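Local coordinates for protein glycosyl transferase (Staphylococcus aureus, PDB 5U02) that is a glycosyltransferase of the TarS family, represented here by its helical linker and its two C-terminal beta domains that are probably immunoglobulin-like, at residues H180-P185 with E201-Y206. Sequence-based numbering, arbitrary orientation.
Sequences HTMYVP and EDIKAY
With CG opposite its own carbonyl carbon (chi1 -69°) and chi2 extended at -169°, Met182 sends its thioether straight out from the strand toward Ile203 and Tyr206; the bend at chi3 (-114°) then turns the methyl so that it reaches the carbonyl carbon and CB of Tyr206. The sulfur does most of the touching. SD lies 3.7 Å from CB of Ile203 and 3.8 Å from CB of Tyr206, so it touches the roots of both side chains rather than their ends. The gamma-methyl CG2 of Ile203 adds a looser contact, 4.0 Å from Met182 SD, and the two side chains meet nearly at right angles. Met182 CE reaches 4.1 Å from both C and CB of Tyr206. The Tyr206 side chain leaves the backbone toward Met182, but its phenol ring leads away, and its OH is hydrogen-bonded to Glu154 of the second subunit. Tyr206 N bonds to Ile203 O at 3.2 Å, closing the turn that presents both residues to the sulfur. All three residues are buried, and the side-chain contacts are apolar. Leu173, Leu207 and Trp213 also pack on Met182, while Ile198 packs on Ile203. The arrangement joins a strand of an antiparallel sheet to the short helix and turn following strand 193-199, its neighbour in that sheet, as a connecting segment packed by apolar side chains against the sheet, consistent with the immunoglobulin-like beta sandwich of E-set domains.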
# COMPACT_ATOMS: atom_id res chain seq x y z
N HIS A 180 18.07 13.38 0.18
CA HIS A 180 16.73 13.21 0.71
C HIS A 180 15.82 12.55 -0.32
O HIS A 180 16.07 12.61 -1.53
CB HIS A 180 16.14 14.54 1.17
CG HIS A 180 16.98 15.24 2.20
ND1 HIS A 180 17.92 16.19 1.88
CD2 HIS A 180 17.03 15.10 3.55
CE1 HIS A 180 18.51 16.62 2.98
NE2 HIS A 180 17.99 15.97 4.01
N THR A 181 14.76 11.92 0.19
CA THR A 181 13.99 10.98 -0.60
C THR A 181 12.54 11.05 -0.16
O THR A 181 12.24 11.33 1.01
CB THR A 181 14.59 9.57 -0.43
OG1 THR A 181 14.69 8.92 -1.70
CG2 THR A 181 13.79 8.73 0.55
N MET A 182 11.63 10.84 -1.11
CA MET A 182 10.21 10.71 -0.81
C MET A 182 9.67 9.55 -1.63
O MET A 182 10.02 9.40 -2.80
CB MET A 182 9.41 11.99 -1.12
CG MET A 182 9.70 13.17 -0.20
SD MET A 182 8.52 14.51 -0.43
CE MET A 182 9.57 15.79 -1.10
N TYR A 183 8.83 8.73 -1.00
CA TYR A 183 8.19 7.59 -1.66
C TYR A 183 6.69 7.73 -1.54
O TYR A 183 6.16 7.90 -0.44
CB TYR A 183 8.66 6.27 -1.06
CG TYR A 183 10.11 5.95 -1.32
CD1 TYR A 183 10.52 5.39 -2.53
CD2 TYR A 183 11.09 6.22 -0.37
CE1 TYR A 183 11.85 5.10 -2.78
CE2 TYR A 183 12.42 5.93 -0.61
CZ TYR A 183 12.80 5.38 -1.81
OH TYR A 183 14.12 5.10 -2.04
N VAL A 184 6.00 7.65 -2.67
CA VAL A 184 4.55 7.78 -2.75
C VAL A 184 3.97 6.43 -3.14
O VAL A 184 4.35 5.87 -4.18
CB VAL A 184 4.13 8.87 -3.76
CG1 VAL A 184 2.62 9.05 -3.72
CG2 VAL A 184 4.85 10.17 -3.47
N PRO A 185 3.05 5.87 -2.36
CA PRO A 185 2.45 4.58 -2.72
C PRO A 185 1.57 4.68 -3.96
O PRO A 185 1.06 5.74 -4.32
CB PRO A 185 1.62 4.21 -1.49
CG PRO A 185 1.45 5.49 -0.73
CD PRO A 185 2.64 6.33 -1.03
N GLU A 201 -0.34 18.21 0.78
CA GLU A 201 -0.36 18.24 2.24
C GLU A 201 0.52 17.14 2.82
O GLU A 201 1.07 17.30 3.92
CB GLU A 201 -1.80 18.11 2.74
CG GLU A 201 -1.95 18.13 4.27
CD GLU A 201 -3.39 17.90 4.72
OE1 GLU A 201 -4.30 17.91 3.86
OE2 GLU A 201 -3.62 17.71 5.94
N ASP A 202 0.68 16.02 2.11
CA ASP A 202 1.53 14.94 2.60
C ASP A 202 3.01 15.25 2.42
O ASP A 202 3.83 14.79 3.23
CB ASP A 202 1.18 13.62 1.89
CG ASP A 202 -0.18 13.07 2.28
OD1 ASP A 202 -0.71 12.23 1.53
OD2 ASP A 202 -0.72 13.48 3.33
N ILE A 203 3.39 16.00 1.40
CA ILE A 203 4.79 16.24 1.07
C ILE A 203 5.25 17.66 1.40
O ILE A 203 6.44 17.97 1.23
CB ILE A 203 5.09 15.92 -0.40
CG1 ILE A 203 4.46 16.96 -1.33
CG2 ILE A 203 4.58 14.54 -0.77
CD1 ILE A 203 4.81 16.72 -2.80
N LYS A 204 4.35 18.53 1.87
CA LYS A 204 4.72 19.91 2.19
C LYS A 204 5.83 19.97 3.23
O LYS A 204 6.72 20.82 3.13
CB LYS A 204 3.50 20.68 2.69
CG LYS A 204 2.86 21.59 1.68
CD LYS A 204 2.20 22.79 2.34
CE LYS A 204 1.28 22.39 3.48
NZ LYS A 204 0.42 23.54 3.89
N ALA A 205 5.78 19.11 4.24
CA ALA A 205 6.75 19.19 5.32
C ALA A 205 8.15 18.77 4.88
O ALA A 205 9.12 19.19 5.51
CB ALA A 205 6.30 18.32 6.50
N TYR A 206 8.26 17.97 3.82
CA TYR A 206 9.54 17.43 3.39
C TYR A 206 10.17 18.17 2.22
O TYR A 206 11.39 18.14 2.07
CB TYR A 206 9.38 15.94 3.03
CG TYR A 206 8.67 15.15 4.11
CD1 TYR A 206 9.20 15.06 5.39
CD2 TYR A 206 7.48 14.49 3.84
CE1 TYR A 206 8.55 14.34 6.38
CE2 TYR A 206 6.82 13.76 4.83
CZ TYR A 206 7.37 13.69 6.10
OH TYR A 206 6.73 12.98 7.08